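Local structure of Lmaj004144AAA protein (Leishmania major, 1Y63) at residues 11-16 / 35-40; 78-83 / 99-104; 152-157 / 168-173. The protein probably transfers the terminal phosphate between nucleoside triphosphates and monophosphates as an AK6-type adenylate kinase, hydrolyses ATP and takes part in 18S rRNA maturation. All blocks are in the same frame, centred on the assembly; numbering follows the deposited sequence.

Interaction 1: 11-16 / 35-40. With MN (manganese (II) ion), chain C.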
loop_
_atom_site.group_PDB
_atom_site.type_symbol
_atom_site.label_atom_id
_atom_site.label_comp_id
_atom_site.label_asym_id
_atom_site.label_seq_id
_atom_site.Cartn_x
_atom_site.Cartn_y
_atom_site.Cartn_z
ATOM N N ILE A 11 13.889 3.835 -6.730
ATOM C CA ILE A 11 13.109 4.366 -5.609
ATOM C C ILE A 11 11.841 3.541 -5.467
ATOM O O ILE A 11 11.097 3.361 -6.418
ATOM C CB ILE A 11 12.749 5.847 -5.808
ATOM C CG1 ILE A 11 14.030 6.682 -5.987
ATOM C CG2 ILE A 11 11.911 6.356 -4.637
ATOM C CD1 ILE A 11 14.866 6.775 -4.744
ATOM N N ASN A 12 11.617 3.020 -4.263
ATOM C CA ASN A 12 10.454 2.163 -3.979
ATOM C C ASN A 12 9.572 2.804 -2.929
ATOM O O ASN A 12 10.053 3.215 -1.889
ATOM C CB ASN A 12 10.889 0.799 -3.475
ATOM C CG ASN A 12 11.616 -0.014 -4.520
ATOM O OD1 ASN A 12 11.392 0.151 -5.714
ATOM N ND2 ASN A 12 12.491 -0.910 -4.067
ATOM N N ILE A 13 8.282 2.861 -3.228
ATOM C CA ILE A 13 7.259 3.404 -2.328
ATOM C C ILE A 13 6.236 2.334 -2.008
ATOM O O ILE A 13 5.849 1.556 -2.893
ATOM C CB ILE A 13 6.530 4.585 -3.009
ATOM C CG1 ILE A 13 7.534 5.670 -3.424
ATOM C CG2 ILE A 13 5.404 5.137 -2.106
ATOM C CD1 ILE A 13 6.877 6.728 -4.273
ATOM N N LEU A 14 5.795 2.283 -0.748
ATOM C CA LEU A 14 4.681 1.449 -0.344
ATOM C C LEU A 14 3.510 2.341 -0.014
ATOM O O LEU A 14 3.659 3.304 0.712
ATOM C CB LEU A 14 5.042 0.620 0.884
ATOM C CG LEU A 14 3.925 -0.244 1.504
ATOM C CD1 LEU A 14 3.414 -1.263 0.501
ATOM C CD2 LEU A 14 4.463 -0.910 2.764
ATOM N N ILE A 15 2.351 2.027 -0.609
ATOM C CA ILE A 15 1.069 2.659 -0.260
ATOM C C ILE A 15 0.241 1.607 0.480
ATOM O O ILE A 15 -0.053 0.529 -0.054
ATOM C CB ILE A 15 0.276 3.162 -1.493
ATOM C CG1 ILE A 15 1.154 3.931 -2.496
ATOM C CG2 ILE A 15 -0.915 3.982 -1.029
ATOM C CD1 ILE A 15 1.820 5.145 -1.976
ATOM N N THR A 16 -0.087 1.897 1.728
ATOM C CA THR A 16 -0.833 0.962 2.554
ATOM C C THR A 16 -2.004 1.708 3.243
ATOM O O THR A 16 -2.178 2.921 3.053
ATOM C CB THR A 16 0.112 0.243 3.538
ATOM O OG1 THR A 16 -0.583 -0.841 4.170
ATOM C CG2 THR A 16 0.653 1.209 4.636
ATOM N N ASP A 35 7.707 9.836 -12.906
ATOM C CA ASP A 35 8.590 9.261 -13.914
ATOM C C ASP A 35 9.103 7.903 -13.489
ATOM O O ASP A 35 9.730 7.781 -12.432
ATOM C CB ASP A 35 9.808 10.154 -14.160
ATOM C CG ASP A 35 10.842 9.498 -15.061
ATOM O OD1 ASP A 35 10.496 9.134 -16.206
ATOM O OD2 ASP A 35 12.005 9.349 -14.630
ATOM N N GLY A 36 8.849 6.906 -14.336
ATOM C CA GLY A 36 9.475 5.602 -14.209
ATOM C C GLY A 36 8.977 4.699 -13.107
ATOM O O GLY A 36 9.744 3.862 -12.654
ATOM N N PHE A 37 7.718 4.846 -12.680
ATOM C CA PHE A 37 7.148 3.983 -11.641
ATOM C C PHE A 37 6.290 2.864 -12.210
ATOM O O PHE A 37 5.413 3.108 -13.058
ATOM C CB PHE A 37 6.317 4.795 -10.646
ATOM C CG PHE A 37 7.119 5.429 -9.576
ATOM C CD1 PHE A 37 7.715 6.664 -9.791
ATOM C CD2 PHE A 37 7.325 4.788 -8.352
ATOM C CE1 PHE A 37 8.473 7.249 -8.809
ATOM C CE2 PHE A 37 8.082 5.371 -7.375
ATOM C CZ PHE A 37 8.671 6.600 -7.604
ATOM N N GLN A 38 6.551 1.653 -11.728
ATOM C CA GLN A 38 5.773 0.451 -12.009
ATOM C C GLN A 38 4.969 0.129 -10.760
ATOM O O GLN A 38 5.532 0.062 -9.659
ATOM C CB GLN A 38 6.697 -0.747 -12.304
ATOM C CG GLN A 38 5.974 -2.109 -12.429
ATOM C CD GLN A 38 6.935 -3.318 -12.385
ATOM O OE1 GLN A 38 8.144 -3.162 -12.488
ATOM N NE2 GLN A 38 6.385 -4.516 -12.199
ATOM N N HIS A 39 3.680 -0.122 -10.956
ATOM C CA HIS A 39 2.749 -0.456 -9.898
ATOM C C HIS A 39 2.698 -1.956 -9.695
ATOM O O HIS A 39 2.507 -2.717 -10.650
ATOM C CB HIS A 39 1.357 0.049 -10.289
ATOM C CG HIS A 39 0.233 -0.423 -9.416
ATOM N ND1 HIS A 39 -1.000 -0.786 -9.929
ATOM C CD2 HIS A 39 0.113 -0.499 -8.070
ATOM C CE1 HIS A 39 -1.817 -1.092 -8.936
ATOM N NE2 HIS A 39 -1.168 -0.933 -7.799
ATOM N N LEU A 40 2.882 -2.377 -8.456
ATOM C CA LEU A 40 2.721 -3.796 -8.066
ATOM C C LEU A 40 1.506 -3.856 -7.155
ATOM O O LEU A 40 1.523 -3.321 -6.041
ATOM C CB LEU A 40 3.915 -4.337 -7.296
ATOM C CG LEU A 40 5.257 -4.579 -7.960
ATOM C CD1 LEU A 40 6.030 -3.296 -8.192
ATOM C CD2 LEU A 40 6.050 -5.505 -7.052
HETATM MN MN MN C . -1.525 -1.341 -12.090
HETATM O O HOH W 1 0.123 -2.913 -12.195
HETATM O O HOH W 2 -2.749 -2.992 -11.327
HETATM O O HOH W 3 -2.149 -2.042 -14.108
HETATM O O HOH W 4 -0.409 -0.039 -13.185
#

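Interaction 2: 78-83 / 99-104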
loop_
_atom_site.group_PDB
_atom_site.type_symbol
_atom_site.label_atom_id
_atom_site.label_comp_id
_atom_site.label_asym_id
_atom_site.label_seq_id
_atom_site.Cartn_x
_atom_site.Cartn_y
_atom_site.Cartn_z
ATOM N N PRO A 78 13.024 -10.109 -6.688
ATOM C CA PRO A 78 13.714 -9.645 -7.902
ATOM C C PRO A 78 13.136 -8.370 -8.509
ATOM O O PRO A 78 13.909 -7.545 -9.020
ATOM C CB PRO A 78 13.580 -10.834 -8.858
ATOM C CG PRO A 78 12.418 -11.598 -8.353
ATOM C CD PRO A 78 12.505 -11.480 -6.870
ATOM N N ILE A 79 11.815 -8.187 -8.412
ATOM C CA ILE A 79 11.199 -6.957 -8.911
ATOM C C ILE A 79 11.695 -5.774 -8.076
ATOM O O ILE A 79 12.088 -4.731 -8.590
ATOM C CB ILE A 79 9.686 -7.027 -8.867
ATOM C CG1 ILE A 79 9.181 -8.256 -9.643
ATOM C CG2 ILE A 79 9.090 -5.780 -9.468
ATOM C CD1 ILE A 79 7.765 -8.683 -9.254
ATOM N N MET A 80 11.701 -5.952 -6.765
ATOM C CA MET A 80 11.962 -4.832 -5.874
ATOM C C MET A 80 13.380 -4.306 -5.956
ATOM O O MET A 80 13.615 -3.144 -5.678
ATOM C CB MET A 80 11.606 -5.208 -4.436
ATOM C CG MET A 80 10.125 -5.512 -4.278
ATOM S SD MET A 80 9.021 -4.146 -4.791
ATOM C CE MET A 80 9.541 -2.855 -3.671
ATOM N N VAL A 81 14.325 -5.158 -6.359
ATOM C CA VAL A 81 15.731 -4.751 -6.466
ATOM C C VAL A 81 16.128 -4.420 -7.904
ATOM O O VAL A 81 17.288 -4.066 -8.164
ATOM C CB VAL A 81 16.696 -5.818 -5.887
ATOM C CG1 VAL A 81 16.382 -6.039 -4.429
ATOM C CG2 VAL A 81 16.614 -7.116 -6.676
ATOM N N SER A 82 15.180 -4.545 -8.821
ATOM C CA SER A 82 15.417 -4.287 -10.247
ATOM C C SER A 82 15.515 -2.795 -10.574
ATOM O O SER A 82 15.103 -1.950 -9.794
ATOM C CB SER A 82 14.320 -4.944 -11.095
ATOM O OG SER A 82 13.078 -4.274 -11.003
ATOM N N ARG A 83 16.060 -2.471 -11.753
ATOM C CA ARG A 83 16.176 -1.069 -12.163
ATOM C C ARG A 83 14.777 -0.472 -12.332
ATOM O O ARG A 83 13.835 -1.184 -12.651
ATOM C CB ARG A 83 16.997 -0.925 -13.456
ATOM C CG ARG A 83 16.439 -1.678 -14.661
ATOM C CD ARG A 83 17.251 -1.414 -15.952
ATOM N NE ARG A 83 18.704 -1.565 -15.799
ATOM C CZ ARG A 83 19.580 -1.444 -16.798
ATOM N NH1 ARG A 83 19.169 -1.186 -18.037
ATOM N NH2 ARG A 83 20.880 -1.592 -16.566
ATOM N N ARG A 99 14.498 -3.013 3.939
ATOM C CA ARG A 99 15.457 -2.832 2.867
ATOM C C ARG A 99 14.826 -2.335 1.553
ATOM O O ARG A 99 15.478 -1.603 0.778
ATOM C CB ARG A 99 16.160 -4.180 2.626
ATOM C CG ARG A 99 17.099 -4.232 1.444
ATOM C CD ARG A 99 17.932 -5.478 1.459
ATOM N NE ARG A 99 17.114 -6.674 1.566
ATOM C CZ ARG A 99 16.540 -7.292 0.540
ATOM N NH1 ARG A 99 16.701 -6.843 -0.702
ATOM N NH2 ARG A 99 15.779 -8.348 0.754
ATOM N N TRP A 100 13.604 -2.777 1.278
ATOM C CA TRP A 100 12.966 -2.486 -0.020
ATOM C C TRP A 100 12.529 -1.051 -0.170
ATOM O O TRP A 100 12.561 -0.525 -1.281
ATOM C CB TRP A 100 11.740 -3.351 -0.212
ATOM C CG TRP A 100 11.982 -4.799 -0.532
ATOM C CD1 TRP A 100 13.169 -5.422 -0.761
ATOM C CD2 TRP A 100 10.972 -5.794 -0.664
ATOM N NE1 TRP A 100 12.959 -6.750 -1.038
ATOM C CE2 TRP A 100 11.614 -7.001 -0.992
ATOM C CE3 TRP A 100 9.571 -5.770 -0.569
ATOM C CZ2 TRP A 100 10.916 -8.173 -1.194
ATOM C CZ3 TRP A 100 8.882 -6.934 -0.782
ATOM C CH2 TRP A 100 9.539 -8.110 -1.075
ATOM N N PHE A 101 12.099 -0.405 0.920
ATOM C CA PHE A 101 11.301 0.823 0.795
ATOM C C PHE A 101 11.988 2.102 1.246
ATOM O O PHE A 101 12.643 2.145 2.300
ATOM C CB PHE A 101 9.947 0.674 1.512
ATOM C CG PHE A 101 9.036 -0.320 0.838
ATOM C CD1 PHE A 101 8.586 -0.071 -0.448
ATOM C CD2 PHE A 101 8.684 -1.499 1.440
ATOM C CE1 PHE A 101 7.792 -0.950 -1.103
ATOM C CE2 PHE A 101 7.868 -2.404 0.778
ATOM C CZ PHE A 101 7.403 -2.110 -0.484
ATOM N N HIS A 102 11.795 3.149 0.443
ATOM C CA HIS A 102 12.303 4.484 0.759
ATOM C C HIS A 102 11.256 5.424 1.296
ATOM O O HIS A 102 11.606 6.476 1.797
ATOM C CB HIS A 102 12.961 5.086 -0.467
ATOM C CG HIS A 102 13.948 4.169 -1.077
ATOM N ND1 HIS A 102 13.655 3.381 -2.167
ATOM C CD2 HIS A 102 15.191 3.816 -0.672
ATOM C CE1 HIS A 102 14.702 2.624 -2.446
ATOM N NE2 HIS A 102 15.646 2.863 -1.547
ATOM N N MET A 103 9.987 5.039 1.156
ATOM C CA MET A 103 8.847 5.807 1.597
ATOM C C MET A 103 7.676 4.855 1.842
ATOM O O MET A 103 7.453 3.905 1.058
ATOM C CB MET A 103 8.455 6.858 0.543
ATOM C CG MET A 103 7.405 7.807 0.996
ATOM S SD MET A 103 6.865 8.841 -0.394
ATOM C CE MET A 103 8.388 9.352 -1.074
ATOM N N VAL A 104 6.924 5.099 2.918
ATOM C CA VAL A 104 5.701 4.344 3.191
ATOM C C VAL A 104 4.601 5.357 3.422
ATOM O O VAL A 104 4.749 6.242 4.243
ATOM C CB VAL A 104 5.840 3.430 4.411
ATOM C CG1 VAL A 104 4.536 2.730 4.737
ATOM C CG2 VAL A 104 6.941 2.407 4.148
#

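Interaction 3: 152-157 / 168-173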
loop_
_atom_site.group_PDB
_atom_site.type_symbol
_atom_site.label_atom_id
_atom_site.label_comp_id
_atom_site.label_asym_id
_atom_site.label_seq_id
_atom_site.Cartn_x
_atom_site.Cartn_y
_atom_site.Cartn_z
ATOM N N ILE A 152 10.425 7.900 7.316
ATOM C CA ILE A 152 9.980 7.610 5.948
ATOM C C ILE A 152 8.472 7.382 5.848
ATOM O O ILE A 152 7.954 7.099 4.751
ATOM C CB ILE A 152 10.726 6.412 5.307
ATOM C CG1 ILE A 152 10.277 5.072 5.881
ATOM C CG2 ILE A 152 12.229 6.642 5.424
ATOM C CD1 ILE A 152 10.712 3.905 5.038
ATOM N N VAL A 153 7.774 7.487 6.970
ATOM C CA VAL A 153 6.336 7.195 7.002
ATOM C C VAL A 153 5.541 8.491 6.882
ATOM O O VAL A 153 5.703 9.409 7.691
ATOM C CB VAL A 153 5.908 6.447 8.261
ATOM C CG1 VAL A 153 4.402 6.289 8.317
ATOM C CG2 VAL A 153 6.567 5.064 8.312
ATOM N N LEU A 154 4.671 8.527 5.871
ATOM C CA LEU A 154 3.829 9.678 5.568
ATOM C C LEU A 154 2.410 9.196 5.764
ATOM O O LEU A 154 2.022 8.183 5.185
ATOM C CB LEU A 154 4.036 10.093 4.110
ATOM C CG LEU A 154 3.386 11.349 3.558
ATOM C CD1 LEU A 154 3.954 12.604 4.190
ATOM C CD2 LEU A 154 3.622 11.377 2.051
ATOM N N VAL A 155 1.625 9.880 6.581
ATOM C CA VAL A 155 0.248 9.479 6.775
ATOM C C VAL A 155 -0.608 10.597 6.219
ATOM O O VAL A 155 -0.331 11.772 6.492
ATOM C CB VAL A 155 -0.057 9.261 8.268
ATOM C CG1 VAL A 155 -1.484 8.899 8.493
ATOM C CG2 VAL A 155 0.852 8.178 8.838
ATOM N N ARG A 156 -1.639 10.253 5.450
ATOM C CA ARG A 156 -2.418 11.262 4.731
ATOM C C ARG A 156 -3.888 10.954 4.714
ATOM O O ARG A 156 -4.291 9.829 4.452
ATOM C CB ARG A 156 -1.922 11.416 3.302
ATOM C CG ARG A 156 -0.454 11.721 3.150
ATOM C CD ARG A 156 -0.115 13.159 3.496
ATOM N NE ARG A 156 -0.558 14.109 2.483
ATOM C CZ ARG A 156 -0.253 15.402 2.431
ATOM N NH1 ARG A 156 0.540 15.975 3.340
ATOM N NH2 ARG A 156 -0.757 16.169 1.469
ATOM N N GLU A 157 -4.698 11.959 5.016
ATOM C CA GLU A 157 -6.133 11.848 4.817
ATOM C C GLU A 157 -6.370 11.770 3.323
ATOM O O GLU A 157 -5.749 12.517 2.563
ATOM C CB GLU A 157 -6.840 13.069 5.417
ATOM C CG GLU A 157 -8.360 12.896 5.485
ATOM C CD GLU A 157 -8.801 11.789 6.479
ATOM O OE1 GLU A 157 -7.974 11.287 7.276
ATOM O OE2 GLU A 157 -10.002 11.437 6.479
ATOM N N VAL A 168 0.127 13.152 -3.854
ATOM C CA VAL A 168 1.047 12.768 -4.915
ATOM C C VAL A 168 2.107 13.839 -5.161
ATOM O O VAL A 168 3.246 13.507 -5.408
ATOM C CB VAL A 168 0.298 12.298 -6.176
ATOM C CG1 VAL A 168 1.255 12.113 -7.331
ATOM C CG2 VAL A 168 -0.446 10.992 -5.873
ATOM N N GLU A 169 1.758 15.119 -5.018
ATOM C CA GLU A 169 2.700 16.211 -5.153
ATOM C C GLU A 169 3.748 16.152 -4.027
ATOM O O GLU A 169 4.948 16.309 -4.267
ATOM C CB GLU A 169 1.963 17.554 -5.141
ATOM C CG GLU A 169 1.031 17.813 -6.306
ATOM C CD GLU A 169 1.017 19.277 -6.739
ATOM O OE1 GLU A 169 1.054 20.168 -5.864
ATOM O OE2 GLU A 169 0.962 19.536 -7.959
ATOM N N GLU A 170 3.299 15.897 -2.805
ATOM C CA GLU A 170 4.229 15.729 -1.686
ATOM C C GLU A 170 5.160 14.545 -1.950
ATOM O O GLU A 170 6.354 14.614 -1.694
ATOM C CB GLU A 170 3.478 15.555 -0.356
ATOM C CG GLU A 170 4.389 15.388 0.858
ATOM C CD GLU A 170 5.013 16.689 1.328
ATOM O OE1 GLU A 170 4.488 17.759 0.971
ATOM O OE2 GLU A 170 6.016 16.631 2.069
ATOM N N ILE A 171 4.625 13.441 -2.458
ATOM C CA ILE A 171 5.452 12.278 -2.801
ATOM C C ILE A 171 6.492 12.645 -3.863
ATOM O O ILE A 171 7.669 12.307 -3.731
ATOM C CB ILE A 171 4.554 11.101 -3.272
ATOM C CG1 ILE A 171 3.753 10.561 -2.085
ATOM C CG2 ILE A 171 5.383 9.997 -3.899
ATOM C CD1 ILE A 171 2.639 9.582 -2.451
ATOM N N ARG A 172 6.053 13.341 -4.909
ATOM C CA ARG A 172 6.943 13.783 -5.977
ATOM C C ARG A 172 8.102 14.597 -5.413
ATOM O O ARG A 172 9.261 14.402 -5.791
ATOM C CB ARG A 172 6.172 14.619 -7.019
ATOM C CG ARG A 172 7.004 14.980 -8.242
ATOM C CD ARG A 172 6.386 16.089 -9.076
ATOM N NE ARG A 172 5.077 15.768 -9.652
ATOM C CZ ARG A 172 4.866 15.137 -10.811
ATOM N NH1 ARG A 172 5.873 14.686 -11.556
ATOM N NH2 ARG A 172 3.619 14.932 -11.224
ATOM N N GLU A 173 7.798 15.513 -4.500
ATOM C CA GLU A 173 8.832 16.348 -3.898
ATOM C C GLU A 173 9.835 15.527 -3.106
ATOM O O GLU A 173 11.054 15.732 -3.218
ATOM C CB GLU A 173 8.209 17.401 -2.992
ATOM C CG GLU A 173 7.435 18.480 -3.709
ATOM C CD GLU A 173 6.554 19.303 -2.757
ATOM O OE1 GLU A 173 6.592 19.083 -1.526
ATOM O OE2 GLU A 173 5.820 20.175 -3.244
#

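Interaction 1: 11-16 / 35-40
Ile11 and Phe37 mark the closest backbone approach, their CA atoms 8.5 Å apart, since strands 12-16 and 37-41 run parallel in one sheet with strand 85-89 between them. No hydrogen bond therefore joins the two segments. Side chains bridge the gap instead. The Phe37 ring reaches across to Ile11 and Ile13, with CG lying anti to the carbonyl carbon (chi1 -84°). The CE2 corner of the ring does most of the touching. Ile13 CD1 meets Phe37 CE2 at 3.6 Å and Phe37 CZ at 3.8 Å. The two side chains cross at about a right angle. Ile13 has CG1 beside its own backbone N and an extended second torsion (chi2 171°), which carries CD1 out to the ring. Ile11 adds its backbone more than its side chain: Ile11 O lies 3.7 Å from Phe37 CE2, at an oblique approach. Ile30 of helix 23-33 also packs on Phe37, and Asn85 of the intervening strand touches it too.

Two residues further on, His39 ND1 binds a manganese ion at 2.3 Å. Glu28 and four waters are its other ligands. Water 1, one of the four, also donates to His39 O at 2.8 Å. The far ring nitrogen, His39 NE2, is hydrogen-bonded to Asp89, which would fix the rotation of the imidazole. The contact is mainly apolar, with one carbonyl oxygen beside the ring and no hydrogen bond. It joins strands that share no hydrogen bonds, while His39 of the same strand as Phe37 binds the metal.

Interaction 2: 78-83 / 99-104
Met80 sets its side chain across the indole of Trp100 in a Met-aromatic contact, where the last turn of helix 66-80 meets the loop leading into strand 103-108. That strand belongs to the parallel sheet of the P-loop NTPase fold, and residues 99-104 run into it. The CA atoms of Met80 and Trp100 are 6.4 Å apart.

The CH-pi contact stands nearly perpendicular to the ring. Met80 CG sits 3.7 Å from the centroid of the Trp100 six-membered ring, only 11° off the normal. The sulfur stands further back: Met80 SD is 5.0 Å from the same centroid, above the face at a distance. The chain bends at chi2 (-57°) and again at chi3 (-61°), and this double bend swings CE off the indole toward the next residue.

Apolar contact follows from that bend. Met80 CE reaches Phe101 CE1 at 3.6 Å. Phe101 is also packed on Leu14 and Val88, so the methyl lies near the central strands of the sheet.

The polar groups find partners nearby. Glu77, one turn before Met80 on helix 66-80, accepts a hydrogen bond from Trp100 NE1, which would help hold the rotation of the indole, and forms a salt bridge with Arg99, whose NH1 also bonds to Glu6 O. The guanidinium lies close to the indole, with Trp100 CD1 3.7 Å above its plane and offset from its centre. After the helix, Ile79 O accepts two bonds from one residue, Ser82 OG at 2.6 Å and Ser82 N. Ser82 is also part of a manganese site with Arg83 and His86.

Val81 CG1 rests against the edge of the Arg99 guanidinium, 3.8 Å from NH1.

Interaction 3: 152-157 / 168-173
Leu154 reaches segment 168-173 mainly through its CD2 methyl. It touches two consecutive helix residues. Leu154 CD2 lies 4.2 Å from Ile171 CG1, and the same methyl lies 4.3 Å from Glu170 CG. The contact with Glu170 is made by the aliphatic part of the side chain, with the carboxylate beyond it. Leu154 holds CG anti to its backbone N (chi1 -174°), and this extends the isobutyl group from the strand toward the helix. The CA atoms of Leu154 and Ile171 are 8.9 Å apart, a spacing bridged by the side chains of Leu154, Glu170 and Ile171. No hydrogen bond joins residues 152-157 to residues 168-173.

Two charged groups flank the apolar centre. Arg156 NH1 and Glu170 OE1 are 4.9 Å apart, too far for a bond, though their opposite charges may attract weakly. Each has a nearer partner on the helix: Glu170 OE2 forms a salt bridge with Arg174, and Arg156 NE is hydrogen-bonded to Thr167 OG1.

This is a strand and the helix that follows it, the closing beta-alpha unit of the P-loop NTPase fold. Strand 153-157 is an edge strand of the parallel sheet, and helix 161-178 packs over one side of it.

Further out, the backbone of the strand is held by its neighbour, strand 103-108: Leu154 bonds to Val104 and Val106, and Arg156 to Val106 and His108. Ile171 also packs against Met103 and Val105 of that strand, and against Ile30 of helix 23-33.

All three interactions meet through one parallel sheet. Interactions 1 and 2 have centres about 8 Å apart and join at neighbouring strands: Asn12 ND2 lies 2.8 Å from Trp100 O, a probable hydrogen bond. Interactions 2 and 3 are about 17 Å apart between centres, yet Val104 N lies 2.9 Å from Ile152 O, a probable hydrogen bond. Interaction 3 also touches interaction 1 directly, with Ile13 CD1 3.6 Å from Ile171 CG2, so Ile13 packs on Phe37 and on the last helix. The bound ADP is not part of any contact: it lies about 13 Å from the Ile13 side chain and about 11 Å from that of Ile171.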